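Local coordinates for periplasmic binding protein/LacI transcriptional regulator (Shewanella sp. ANA-3, PDB 5OCP) that probably serves as the periplasmic sugar-binding component of an ABC transporter for arabinose, holding L-arabinofuranose of either anomer in the cleft between its two lobes, at residues 106-111 with 140-145; 128-133 with 160-165; 194-199 with 219-224; 198-203 with 226-231. All coordinates share one frame; numbering follows the deposited sequence.

Contact 1: residues 106-111 with 140-145; sequences DFSEEG and AIDRAA. With AHR (alpha-L-arabinofuranose), chain I; FUB (beta-L-arabinofuranose), chain J.
R143 reaches from helix 140-145 past F107 to E110 on the neighbouring helix and grips its carboxylate side-on, with two nitrogens converging on the single oxygen OE1. NE lies 2.8 Å from OE1 and NH2 2.9 Å, and OE1 sits almost in the guanidinium plane, so the salt bridge fixes the rotation of the flat group. E110 OE2 accepts from S105 OG. With NE held by E110, the guanidinium turns NH1 and NH2 to the sugar: both bond O3 of arabinofuranose, NH1 at 2.8 Å and NH2 at 3.0 Å, in both anomers; NH1 also makes a weak hydrogen bond to H194 O. An arginine suits this place because its several N-H groups serve E110 and sugar at once, and E110 acts as a second-shell residue that positions it. F107 lies beside it, CE1 3.6 Å from NH2, with ring and guanidinium planes 81° apart. At the start of helix 107-111, D106 OD1 accepts from E109 N as N-cap, S108 OG gives D142 O a weak hydrogen bond (3.3 Å), and a water bridges F107 N, weakly, to D142 OD2. G111, with no side chain, lets the two backbones come close, its CA 3.6 Å from R143 O. The segment axes approach to 6.6 Å and cross at -42°, and E110 and R143 both touch V222 in the loop after strand 218-221.

Contact 2: residues 128-133 with 160-165; sequences IAELQG and VRSQTG
S162 OG faces two flat groups at once, the carboxylate of E130 and the amide of Q132. It donates to E130 OE1 at 2.8 Å from above the carboxylate plane, and it lies over one face of the Q132 amide, 3.3 Å from CD. At the edge of that amide, OE1 abuts the Q163 backbone, 3.0 Å from Q163 C. These groups lie on two neighbouring parallel strands, 126-132 and 157-164, of a beta-alpha-beta crossover whose connecting helix is 138-151. Backbone bonds run from V160 N to I128 O, E130 N to R161 O, Q163 N to E130 O, Q132 N to Q163 O and G165 N to Q132 O, the usual parallel pattern. E130, Q132, S162 and T164 share one face of the sheet, where E130 packs on A144 of the crossover helix; its other oxygen, OE2, accepts from H194 NE2. E130 stands with CG anti to the backbone N (chi1 180°) and extends fully, which takes its carboxylate to both partners. On the opposite face, A129 CB meets R161 CB at 4.1 Å and L131 packs against V175 and F179 of helix 169-183, small and branched apolar residues suiting a buried inner strand. R161 belongs to the outermost strand, and its NE bonds Q183. Where the strands end, T164 OG1, which also accepts from E166 N, donates to G133 O at 2.8 Å from above the carbonyl plane.

Contact 3: residues 194-199 with 219-224; sequences HNDEMA and IVSVDG. With AHR (alpha-L-arabinofuranose), chain I; FUB (beta-L-arabinofuranose), chain J.
D196 and S221 are joined by a hydrogen bond: S221 OG donates to D196 OD1 at 2.8 Å, OD1 accepting on its anti lone pair, away from OD2. T240 OG1 is a second partner of OD1. The other carboxylate oxygen, OD2, accepts from V225 N and, weakly, from G224 N (2.8 Å), so both oxygens of the buried carboxylate have donors, which would help to stabilise a negative charge. D196 N is bonded, weakly, to V222 O. An aspartate suits the first turn of a helix, where its charge would be stabilised by the helix dipole, and its carboxylate hangs back over the turn at 222-224. G224 takes phi 72°, a backbone setting that glycine adopts readily.

Just before D196, N195 is the N-cap of helix 196-199, OD1 accepting from M198 N at 3.1 Å. Its CG lies between the backbone N and the carbonyl carbon (chi1 79°), which turns the amide so that ND2 points almost straight at O2 of the sugar, 3.0 Å away in either anomer; ND2 also donates to F167 O. D223 joins from the other segment: OD1 lies 2.5 Å from the sugar's O3 and OD2 2.6 Å from its O2, and a water links OD2 to E197 N. Farther out, A199 CB rests 4.0 Å from I219 CG2, and Y228 of the next helix covers D196, A199, I219 and S221.

N195 and D223 thus meet at the C-terminal ends of the parallel strands of a beta-alpha-beta unit (190-193, 196-208, 218-221), the usual place for a sugar site in periplasmic binding proteins.

Contact 4: residues 198-203 with 226-231; sequences MALGAV and PDYFKA
L200 projects from helix 198-203 straight at helix 226-231, and its CB and CG carry the branch across the gap until the two methyls divide the work. CD1 meets the CB methylene of D227 at 4.1 Å, the two side chains crossing at about a right angle. CD2 touches two partners: the methyl of A231, 3.8 Å away at CB, and the ring of Y228, 4.1 Å away at CD2. A chi1 of -66° sets CG anti to the carbonyl carbon, and the fork at CG then spans a spacing that is wide for two helices, 10.7 Å between segment axes, while A231 offers a single methyl to CD2. Y228 also meets the residue next to L200, A199. Its CG is anti to the backbone N (chi1 -165°), and the ring extends so that the CE2 edge meets A199 CB at 3.8 Å, in the ring plane. At the far end of the ring, OH makes a weak hydrogen bond to A239 O, a polar tip that suits tyrosine to this place. No hydrogen bond joins the two segments; the contact is apolar and small, resting on methyl and ring contacts, so it sets the helix spacing without directional bonds.

Overall arrangement
The sequence order is contact 1, then contact 2 interleaved with it, then contacts 3 and 4, which start from the same helix, 196-208. Contacts 2 and 3 belong to the mixed sheet of the lobe containing strands 126-132, 157-164, 190-193 and 218-221, and their centres lie 12 Å apart. Contact 1 packs helices 107-121 and 138-151 beside it, its centre 13 Å from that of contact 3, and both touch the bound sugar. Contact 4 is farther from the sugar, its centre 7 Å from that of contact 3, where helices 196-208 and 226-234 meet on the sheet. Residues of contacts 1 and 3 thus line one side of the arabinofuranose site.

Contact 1: residues 106-111 with 140-145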
loop_
_atom_site.group_PDB
_atom_site.type_symbol
_atom_site.label_atom_id
_atom_site.label_comp_id
_atom_site.label_asym_id
_atom_site.label_seq_id
_atom_site.Cartn_x
_atom_site.Cartn_y
_atom_site.Cartn_z
ATOM N N ASP A 106 8.561 4.552 -2.840
ATOM C CA ASP A 106 8.679 5.817 -2.133
ATOM C C ASP A 106 7.240 6.398 -1.958
ATOM O O ASP A 106 6.668 7.022 -2.843
ATOM C CB ASP A 106 9.591 6.788 -2.860
ATOM C CG ASP A 106 9.758 8.127 -2.104
ATOM O OD1 ASP A 106 8.948 8.478 -1.208
ATOM O OD2 ASP A 106 10.663 8.899 -2.530
ATOM N N PHE A 107 6.690 6.137 -0.777
ATOM C CA PHE A 107 5.334 6.567 -0.464
ATOM C C PHE A 107 5.166 8.083 -0.533
ATOM O O PHE A 107 4.121 8.553 -0.935
ATOM C CB PHE A 107 4.933 6.100 0.956
ATOM C CG PHE A 107 4.897 4.629 1.143
ATOM C CD1 PHE A 107 4.000 3.846 0.407
ATOM C CD2 PHE A 107 5.640 4.031 2.136
ATOM C CE1 PHE A 107 3.906 2.490 0.614
ATOM C CE2 PHE A 107 5.564 2.664 2.364
ATOM C CZ PHE A 107 4.722 1.892 1.575
ATOM N N SER A 108 6.200 8.853 -0.109
ATOM C CA SER A 108 6.141 10.350 -0.221
ATOM C C SER A 108 6.080 10.786 -1.666
ATOM O O SER A 108 5.270 11.632 -2.010
ATOM C CB SER A 108 7.353 11.027 0.452
ATOM O OG SER A 108 7.332 10.722 1.802
ATOM N N GLU A 109 6.770 10.045 -2.554
ATOM C CA GLU A 109 6.742 10.328 -3.978
ATOM C C GLU A 109 5.353 10.010 -4.556
ATOM O O GLU A 109 4.832 10.762 -5.387
ATOM C CB GLU A 109 7.830 9.566 -4.751
ATOM C CG GLU A 109 7.764 9.824 -6.233
ATOM C CD GLU A 109 8.857 9.094 -7.056
ATOM O OE1 GLU A 109 9.938 8.711 -6.501
ATOM O OE2 GLU A 109 8.644 8.913 -8.288
ATOM N N GLU A 110 4.742 8.926 -4.071
ATOM C CA GLU A 110 3.384 8.555 -4.515
ATOM C C GLU A 110 2.420 9.698 -4.170
ATOM O O GLU A 110 1.658 10.172 -5.030
ATOM C CB GLU A 110 2.898 7.272 -3.873
ATOM C CG GLU A 110 3.644 6.036 -4.324
ATOM C CD GLU A 110 3.396 4.815 -3.455
ATOM O OE1 GLU A 110 2.687 4.813 -2.435
ATOM O OE2 GLU A 110 3.958 3.789 -3.795
ATOM N N GLY A 111 2.484 10.181 -2.946
ATOM C CA GLY A 111 1.645 11.329 -2.491
ATOM C C GLY A 111 1.920 12.611 -3.228
ATOM O O GLY A 111 0.981 13.321 -3.650
ATOM N N ALA A 140 0.604 5.500 5.107
ATOM C CA ALA A 140 -0.282 6.639 5.417
ATOM C C ALA A 140 0.509 7.903 5.785
ATOM O O ALA A 140 0.276 8.967 5.274
ATOM C CB ALA A 140 -1.232 6.282 6.550
ATOM N N ILE A 141 1.448 7.738 6.678
ATOM C CA ILE A 141 2.249 8.883 7.125
ATOM C C ILE A 141 2.940 9.565 5.943
ATOM O O ILE A 141 2.931 10.788 5.756
ATOM C CB ILE A 141 3.279 8.356 8.138
ATOM C CG1 ILE A 141 2.594 7.842 9.415
ATOM C CG2 ILE A 141 4.284 9.411 8.474
ATOM C CD1 ILE A 141 3.511 6.928 10.204
ATOM N N ASP A 142 3.661 8.754 5.153
ATOM C CA ASP A 142 4.466 9.287 4.087
ATOM C C ASP A 142 3.658 9.762 2.863
ATOM O O ASP A 142 4.060 10.731 2.209
ATOM C CB ASP A 142 5.481 8.266 3.634
ATOM C CG ASP A 142 6.634 8.064 4.651
ATOM O OD1 ASP A 142 6.556 8.641 5.769
ATOM O OD2 ASP A 142 7.534 7.262 4.334
ATOM N N ARG A 143 2.526 9.129 2.575
ATOM C CA ARG A 143 1.717 9.604 1.450
ATOM C C ARG A 143 1.144 10.968 1.837
ATOM O O ARG A 143 1.091 11.836 1.061
ATOM C CB ARG A 143 0.569 8.663 1.103
ATOM C CG ARG A 143 1.015 7.474 0.271
ATOM C CD ARG A 143 -0.021 6.388 0.059
ATOM N NE ARG A 143 0.607 5.236 -0.570
ATOM C CZ ARG A 143 0.161 4.012 -0.462
ATOM N NH1 ARG A 143 -0.939 3.768 0.174
ATOM N NH2 ARG A 143 0.802 3.036 -1.051
ATOM N N ALA A 144 0.726 11.084 3.082
ATOM C CA ALA A 144 0.178 12.381 3.546
ATOM C C ALA A 144 1.275 13.439 3.451
ATOM O O ALA A 144 1.042 14.574 2.952
ATOM C CB ALA A 144 -0.397 12.282 4.914
ATOM N N ALA A 145 2.466 13.114 3.931
ATOM C CA ALA A 145 3.543 14.075 3.898
ATOM C C ALA A 145 3.854 14.594 2.498
ATOM O O ALA A 145 4.003 15.786 2.268
ATOM C CB ALA A 145 4.811 13.513 4.509
HETATM O O5 AHR I . 1.498 -0.588 2.610
HETATM C C5 AHR I . 0.797 -0.510 1.408
HETATM C C4 AHR I . -0.646 -0.115 1.663
HETATM O O4 AHR I . -1.251 -0.972 2.601
HETATM C C3 AHR I . -1.486 -0.150 0.372
HETATM O O3 AHR I . -1.328 1.061 -0.294
HETATM C C2 AHR I . -2.855 -0.422 0.972
HETATM O O2 AHR I . -3.814 -0.946 0.101
HETATM C C1 AHR I . -2.468 -1.456 2.014
HETATM O O1 AHR I . -3.420 -1.508 2.949
HETATM O O5 FUB J . 1.498 -0.588 2.609
HETATM C C5 FUB J . 0.791 -0.513 1.410
HETATM C C4 FUB J . -0.655 -0.122 1.668
HETATM O O4 FUB J . -1.264 -0.963 2.617
HETATM C C3 FUB J . -1.498 -0.162 0.384
HETATM O O3 FUB J . -1.324 1.045 -0.292
HETATM C C2 FUB J . -2.887 -0.362 0.980
HETATM O O2 FUB J . -3.822 -0.939 0.099
HETATM C C1 FUB J . -2.650 -1.143 2.273
HETATM O O1 FUB J . -2.798 -2.445 1.982
HETATM O O HOH W 1 8.224 6.675 1.979
#

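Contact 2: residues 128-133 with 160-165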
loop_
_atom_site.group_PDB
_atom_site.type_symbol
_atom_site.label_atom_id
_atom_site.label_comp_id
_atom_site.label_asym_id
_atom_site.label_seq_id
_atom_site.Cartn_x
_atom_site.Cartn_y
_atom_site.Cartn_z
ATOM N N ILE A 128 -10.428 19.720 -0.516
ATOM C CA ILE A 128 -10.166 18.283 -0.567
ATOM C C ILE A 128 -10.595 17.600 0.732
ATOM O O ILE A 128 -10.271 18.116 1.819
ATOM C CB ILE A 128 -8.616 18.084 -0.695
ATOM C CG1 ILE A 128 -8.082 18.744 -1.999
ATOM C CG2 ILE A 128 -8.212 16.587 -0.645
ATOM C CD1 ILE A 128 -6.657 19.156 -1.933
ATOM N N ALA A 129 -11.149 16.418 0.603
ATOM C CA ALA A 129 -11.379 15.533 1.753
ATOM C C ALA A 129 -10.374 14.394 1.701
ATOM O O ALA A 129 -10.302 13.703 0.619
ATOM C CB ALA A 129 -12.769 14.965 1.700
ATOM N N GLU A 130 -9.682 14.181 2.807
ATOM C CA GLU A 130 -8.666 13.134 2.906
ATOM C C GLU A 130 -9.161 11.929 3.676
ATOM O O GLU A 130 -9.552 12.048 4.868
ATOM C CB GLU A 130 -7.427 13.719 3.598
ATOM C CG GLU A 130 -6.292 12.709 3.770
ATOM C CD GLU A 130 -5.092 13.307 4.481
ATOM O OE1 GLU A 130 -5.277 14.306 5.193
ATOM O OE2 GLU A 130 -3.957 12.758 4.386
ATOM N N LEU A 131 -9.078 10.740 3.041
ATOM C CA LEU A 131 -9.316 9.477 3.723
ATOM C C LEU A 131 -7.966 8.874 4.019
ATOM O O LEU A 131 -7.252 8.400 3.130
ATOM C CB LEU A 131 -10.146 8.505 2.890
ATOM C CG LEU A 131 -11.524 8.955 2.541
ATOM C CD1 LEU A 131 -12.216 8.045 1.523
ATOM C CD2 LEU A 131 -12.303 9.013 3.844
ATOM N N GLN A 132 -7.573 8.904 5.306
ATOM C CA GLN A 132 -6.276 8.415 5.697
ATOM C C GLN A 132 -6.225 6.897 5.884
ATOM O O GLN A 132 -7.162 6.239 6.232
ATOM C CB GLN A 132 -5.837 9.102 6.992
ATOM C CG GLN A 132 -5.910 10.618 7.015
ATOM C CD GLN A 132 -5.888 11.126 8.468
ATOM O OE1 GLN A 132 -6.875 11.067 9.196
ATOM N NE2 GLN A 132 -4.798 11.603 8.863
ATOM N N GLY A 133 -5.019 6.336 5.704
ATOM C CA GLY A 133 -4.769 4.969 6.011
ATOM C C GLY A 133 -4.669 4.750 7.523
ATOM O O GLY A 133 -4.912 5.647 8.313
ATOM N N VAL A 160 -9.876 20.061 3.754
ATOM C CA VAL A 160 -10.939 20.575 4.634
ATOM C C VAL A 160 -11.465 19.557 5.556
ATOM O O VAL A 160 -12.087 19.939 6.549
ATOM C CB VAL A 160 -12.063 21.319 3.871
ATOM C CG1 VAL A 160 -11.481 22.474 3.085
ATOM C CG2 VAL A 160 -12.882 20.402 2.977
ATOM N N ARG A 161 -11.238 18.263 5.308
ATOM C CA ARG A 161 -11.773 17.167 6.174
ATOM C C ARG A 161 -10.667 16.118 6.113
ATOM O O ARG A 161 -10.124 15.913 5.011
ATOM C CB ARG A 161 -13.015 16.405 5.572
ATOM C CG ARG A 161 -14.198 17.224 5.115
ATOM C CD ARG A 161 -15.074 17.417 6.291
ATOM N NE ARG A 161 -15.864 18.638 6.277
ATOM C CZ ARG A 161 -16.356 19.181 7.387
ATOM N NH1 ARG A 161 -16.128 18.602 8.568
ATOM N NH2 ARG A 161 -17.082 20.304 7.330
ATOM N N SER A 162 -10.375 15.451 7.245
ATOM C CA SER A 162 -9.339 14.420 7.245
ATOM C C SER A 162 -9.620 13.432 8.369
ATOM O O SER A 162 -9.853 13.866 9.466
ATOM C CB SER A 162 -7.969 15.053 7.319
ATOM O OG SER A 162 -6.990 14.077 7.337
ATOM N N GLN A 163 -9.711 12.130 8.043
ATOM C CA GLN A 163 -10.017 11.110 9.033
ATOM C C GLN A 163 -9.542 9.778 8.509
ATOM O O GLN A 163 -9.536 9.526 7.255
ATOM C CB GLN A 163 -11.519 11.125 9.311
ATOM C CG GLN A 163 -12.004 10.160 10.382
ATOM C CD GLN A 163 -13.508 10.270 10.630
ATOM O OE1 GLN A 163 -14.171 11.236 10.219
ATOM N NE2 GLN A 163 -14.050 9.281 11.292
ATOM N N THR A 164 -9.203 8.878 9.428
ATOM C CA THR A 164 -8.800 7.532 8.947
ATOM C C THR A 164 -9.978 6.693 8.478
ATOM O O THR A 164 -11.056 6.620 9.118
ATOM C CB THR A 164 -7.952 6.763 9.980
ATOM O OG1 THR A 164 -7.528 5.488 9.396
ATOM C CG2 THR A 164 -8.779 6.434 11.250
ATOM N N GLY A 165 -9.783 6.025 7.322
ATOM C CA GLY A 165 -10.657 4.989 6.822
ATOM C C GLY A 165 -10.104 3.597 6.951
ATOM O O GLY A 165 -10.620 2.658 6.324
#

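Contact 3: residues 194-199 with 219-224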
loop_
_atom_site.group_PDB
_atom_site.type_symbol
_atom_site.label_atom_id
_atom_site.label_comp_id
_atom_site.label_asym_id
_atom_site.label_seq_id
_atom_site.Cartn_x
_atom_site.Cartn_y
_atom_site.Cartn_z
ATOM N N HIS A 194 -5.869 7.478 0.703
ATOM C CA HIS A 194 -4.561 6.855 0.757
ATOM C C HIS A 194 -4.521 5.491 0.069
ATOM O O HIS A 194 -3.421 5.035 -0.225
ATOM C CB HIS A 194 -4.052 6.758 2.186
ATOM C CG HIS A 194 -3.754 8.085 2.826
ATOM N ND1 HIS A 194 -3.169 8.153 4.073
ATOM C CD2 HIS A 194 -4.008 9.357 2.457
ATOM C CE1 HIS A 194 -3.032 9.428 4.423
ATOM N NE2 HIS A 194 -3.424 10.184 3.417
ATOM N N ASN A 195 -5.646 4.826 -0.205
ATOM C CA ASN A 195 -5.643 3.658 -1.014
ATOM C C ASN A 195 -6.897 3.486 -1.828
ATOM O O ASN A 195 -7.941 4.115 -1.565
ATOM C CB ASN A 195 -5.298 2.365 -0.269
ATOM C CG ASN A 195 -6.441 1.782 0.540
ATOM O OD1 ASN A 195 -7.437 2.480 0.858
ATOM N ND2 ASN A 195 -6.289 0.496 0.929
ATOM N N ASP A 196 -6.768 2.679 -2.868
ATOM C CA ASP A 196 -7.911 2.500 -3.777
ATOM C C ASP A 196 -9.100 1.865 -3.070
ATOM O O ASP A 196 -10.248 2.202 -3.428
ATOM C CB ASP A 196 -7.534 1.611 -4.979
ATOM C CG ASP A 196 -6.542 2.238 -5.974
ATOM O OD1 ASP A 196 -6.253 3.463 -5.918
ATOM O OD2 ASP A 196 -6.071 1.473 -6.834
ATOM N N GLU A 197 -8.872 0.996 -2.090
ATOM C CA GLU A 197 -9.937 0.323 -1.345
ATOM C C GLU A 197 -10.892 1.332 -0.699
ATOM O O GLU A 197 -12.110 1.250 -0.904
ATOM C CB GLU A 197 -9.321 -0.623 -0.332
ATOM C CG GLU A 197 -10.241 -1.667 0.215
ATOM C CD GLU A 197 -10.564 -2.817 -0.737
ATOM O OE1 GLU A 197 -9.764 -3.278 -1.593
ATOM O OE2 GLU A 197 -11.667 -3.355 -0.503
ATOM N N MET A 198 -10.370 2.330 0.034
ATOM C CA MET A 198 -11.184 3.314 0.703
ATOM C C MET A 198 -11.870 4.161 -0.384
ATOM O O MET A 198 -13.000 4.632 -0.187
ATOM C CB MET A 198 -10.417 4.236 1.627
ATOM C CG MET A 198 -9.810 3.541 2.837
ATOM S SD MET A 198 -8.904 4.608 3.940
ATOM C CE MET A 198 -7.623 5.196 2.843
ATOM N N ALA A 199 -11.164 4.413 -1.489
ATOM C CA ALA A 199 -11.672 5.268 -2.559
ATOM C C ALA A 199 -12.933 4.644 -3.163
ATOM O O ALA A 199 -13.914 5.388 -3.429
ATOM C CB ALA A 199 -10.653 5.429 -3.587
ATOM N N ILE A 219 -11.776 11.848 -7.650
ATOM C CA ILE A 219 -11.306 10.844 -6.704
ATOM C C ILE A 219 -9.883 10.452 -7.170
ATOM O O ILE A 219 -9.715 10.017 -8.290
ATOM C CB ILE A 219 -12.241 9.652 -6.664
ATOM C CG1 ILE A 219 -13.613 10.138 -6.170
ATOM C CG2 ILE A 219 -11.649 8.591 -5.749
ATOM C CD1 ILE A 219 -14.656 9.080 -6.069
ATOM N N VAL A 220 -8.921 10.697 -6.274
ATOM C CA VAL A 220 -7.515 10.351 -6.512
ATOM C C VAL A 220 -6.991 9.470 -5.392
ATOM O O VAL A 220 -7.398 9.605 -4.247
ATOM C CB VAL A 220 -6.687 11.561 -6.742
ATOM C CG1 VAL A 220 -7.227 12.408 -7.862
ATOM C CG2 VAL A 220 -6.503 12.393 -5.468
ATOM N N SER A 221 -6.058 8.573 -5.697
ATOM C CA SER A 221 -5.761 7.495 -4.779
ATOM C C SER A 221 -4.400 6.865 -5.105
ATOM O O SER A 221 -3.672 7.336 -6.020
ATOM C CB SER A 221 -6.882 6.454 -4.999
ATOM O OG SER A 221 -6.832 5.421 -4.056
ATOM N N VAL A 222 -4.096 5.821 -4.361
ATOM C CA VAL A 222 -2.901 4.952 -4.597
ATOM C C VAL A 222 -3.261 3.492 -4.544
ATOM O O VAL A 222 -3.999 3.066 -3.654
ATOM C CB VAL A 222 -1.779 5.259 -3.563
ATOM C CG1 VAL A 222 -0.532 4.414 -3.863
ATOM C CG2 VAL A 222 -1.381 6.693 -3.622
ATOM N N ASP A 223 -2.699 2.736 -5.498
ATOM C CA ASP A 223 -2.501 1.263 -5.496
ATOM C C ASP A 223 -2.524 0.738 -6.956
ATOM O O ASP A 223 -1.738 -0.138 -7.328
ATOM C CB ASP A 223 -3.427 0.438 -4.628
ATOM C CG ASP A 223 -3.079 0.440 -3.151
ATOM O OD1 ASP A 223 -1.961 0.918 -2.737
ATOM O OD2 ASP A 223 -3.919 0.003 -2.313
ATOM N N GLY A 224 -3.475 1.230 -7.761
ATOM C CA GLY A 224 -3.627 0.745 -9.080
ATOM C C GLY A 224 -4.203 -0.658 -9.149
ATOM O O GLY A 224 -3.739 -1.513 -9.965
HETATM O O5 AHR I . 1.498 -0.588 2.610
HETATM C C5 AHR I . 0.797 -0.510 1.408
HETATM C C4 AHR I . -0.646 -0.115 1.663
HETATM O O4 AHR I . -1.251 -0.972 2.601
HETATM C C3 AHR I . -1.486 -0.150 0.372
HETATM O O3 AHR I . -1.328 1.061 -0.294
HETATM C C2 AHR I . -2.855 -0.422 0.972
HETATM O O2 AHR I . -3.814 -0.946 0.101
HETATM C C1 AHR I . -2.468 -1.456 2.014
HETATM O O1 AHR I . -3.420 -1.508 2.949
HETATM O O5 FUB J . 1.498 -0.588 2.609
HETATM C C5 FUB J . 0.791 -0.513 1.410
HETATM C C4 FUB J . -0.655 -0.122 1.668
HETATM O O4 FUB J . -1.264 -0.963 2.617
HETATM C C3 FUB J . -1.498 -0.162 0.384
HETATM O O3 FUB J . -1.324 1.045 -0.292
HETATM C C2 FUB J . -2.887 -0.362 0.980
HETATM O O2 FUB J . -3.822 -0.939 0.099
HETATM C C1 FUB J . -2.650 -1.143 2.273
HETATM O O1 FUB J . -2.798 -2.445 1.982
HETATM O O HOH W 2 -6.401 -0.677 -2.490
#

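Contact 4: residues 198-203 with 226-231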
loop_
_atom_site.group_PDB
_atom_site.type_symbol
_atom_site.label_atom_id
_atom_site.label_comp_id
_atom_site.label_asym_id
_atom_site.label_seq_id
_atom_site.Cartn_x
_atom_site.Cartn_y
_atom_site.Cartn_z
ATOM N N MET A 198 -10.370 2.330 0.034
ATOM C CA MET A 198 -11.184 3.314 0.703
ATOM C C MET A 198 -11.870 4.161 -0.384
ATOM O O MET A 198 -13.000 4.632 -0.187
ATOM C CB MET A 198 -10.417 4.236 1.627
ATOM C CG MET A 198 -9.810 3.541 2.837
ATOM S SD MET A 198 -8.904 4.608 3.940
ATOM C CE MET A 198 -7.623 5.196 2.843
ATOM N N ALA A 199 -11.164 4.413 -1.489
ATOM C CA ALA A 199 -11.672 5.268 -2.559
ATOM C C ALA A 199 -12.933 4.644 -3.163
ATOM O O ALA A 199 -13.914 5.388 -3.429
ATOM C CB ALA A 199 -10.653 5.429 -3.587
ATOM N N LEU A 200 -12.924 3.342 -3.319
ATOM C CA LEU A 200 -14.058 2.679 -3.894
ATOM C C LEU A 200 -15.225 2.697 -2.962
ATOM O O LEU A 200 -16.439 2.737 -3.446
ATOM C CB LEU A 200 -13.717 1.305 -4.345
ATOM C CG LEU A 200 -12.703 1.309 -5.515
ATOM C CD1 LEU A 200 -12.138 -0.064 -5.780
ATOM C CD2 LEU A 200 -13.211 1.901 -6.797
ATOM N N GLY A 201 -14.986 2.623 -1.682
ATOM C CA GLY A 201 -16.083 2.874 -0.702
ATOM C C GLY A 201 -16.614 4.273 -0.805
ATOM O O GLY A 201 -17.852 4.508 -0.720
ATOM N N ALA A 202 -15.727 5.266 -0.916
ATOM C CA ALA A 202 -16.141 6.645 -1.060
ATOM C C ALA A 202 -17.070 6.844 -2.283
ATOM O O ALA A 202 -18.024 7.654 -2.215
ATOM C CB ALA A 202 -14.972 7.631 -1.117
ATOM N N VAL A 203 -16.812 6.137 -3.381
ATOM C CA VAL A 203 -17.568 6.226 -4.583
ATOM C C VAL A 203 -19.028 5.903 -4.229
ATOM O O VAL A 203 -19.901 6.616 -4.653
ATOM C CB VAL A 203 -17.093 5.255 -5.631
ATOM C CG1 VAL A 203 -18.144 5.048 -6.730
ATOM C CG2 VAL A 203 -15.764 5.747 -6.246
ATOM N N PRO A 226 -6.984 -3.628 -10.019
ATOM C CA PRO A 226 -7.824 -3.746 -11.223
ATOM C C PRO A 226 -9.216 -3.182 -11.090
ATOM O O PRO A 226 -9.654 -2.530 -12.038
ATOM C CB PRO A 226 -7.882 -5.267 -11.420
ATOM C CG PRO A 226 -6.514 -5.710 -10.987
ATOM C CD PRO A 226 -6.287 -4.900 -9.729
ATOM N N ASP A 227 -9.847 -3.364 -9.958
ATOM C CA ASP A 227 -11.172 -2.798 -9.695
ATOM C C ASP A 227 -11.149 -1.273 -9.801
ATOM O O ASP A 227 -12.171 -0.628 -10.172
ATOM C CB ASP A 227 -11.750 -3.159 -8.376
ATOM C CG ASP A 227 -12.321 -4.567 -8.353
ATOM O OD1 ASP A 227 -12.333 -5.237 -9.431
ATOM O OD2 ASP A 227 -12.762 -4.941 -7.264
ATOM N N TYR A 228 -10.022 -0.661 -9.445
ATOM C CA TYR A 228 -9.944 0.814 -9.609
ATOM C C TYR A 228 -9.780 1.255 -11.074
ATOM O O TYR A 228 -10.329 2.298 -11.537
ATOM C CB TYR A 228 -8.839 1.392 -8.719
ATOM C CG TYR A 228 -8.888 2.876 -8.533
ATOM C CD1 TYR A 228 -8.306 3.761 -9.425
ATOM C CD2 TYR A 228 -9.490 3.438 -7.369
ATOM C CE1 TYR A 228 -8.319 5.148 -9.242
ATOM C CE2 TYR A 228 -9.506 4.804 -7.171
ATOM C CZ TYR A 228 -8.885 5.653 -8.037
ATOM O OH TYR A 228 -8.909 7.001 -7.855
ATOM N N PHE A 229 -8.996 0.496 -11.858
ATOM C CA PHE A 229 -8.838 0.727 -13.263
ATOM C C PHE A 229 -10.226 0.537 -13.939
ATOM O O PHE A 229 -10.584 1.348 -14.790
ATOM C CB PHE A 229 -7.843 -0.239 -13.908
ATOM C CG PHE A 229 -6.432 0.258 -13.789
ATOM C CD1 PHE A 229 -5.893 1.133 -14.747
ATOM C CD2 PHE A 229 -5.627 -0.180 -12.739
ATOM C CE1 PHE A 229 -4.632 1.649 -14.628
ATOM C CE2 PHE A 229 -4.332 0.309 -12.636
ATOM C CZ PHE A 229 -3.843 1.251 -13.525
ATOM N N LYS A 230 -10.951 -0.440 -13.460
ATOM C CA LYS A 230 -12.351 -0.630 -13.956
ATOM C C LYS A 230 -13.254 0.607 -13.674
ATOM O O LYS A 230 -13.861 1.182 -14.588
ATOM C CB LYS A 230 -12.977 -1.848 -13.401
ATOM C CG LYS A 230 -14.406 -2.045 -13.931
ATOM C CD LYS A 230 -14.926 -3.466 -13.708
ATOM C CE LYS A 230 -16.347 -3.632 -14.279
ATOM N NZ LYS A 230 -16.437 -3.142 -15.696
ATOM N N ALA A 231 -13.219 1.069 -12.432
ATOM C CA ALA A 231 -13.852 2.309 -12.039
ATOM C C ALA A 231 -13.431 3.543 -12.836
ATOM O O ALA A 231 -14.252 4.443 -13.139
ATOM C CB ALA A 231 -13.639 2.505 -10.526
#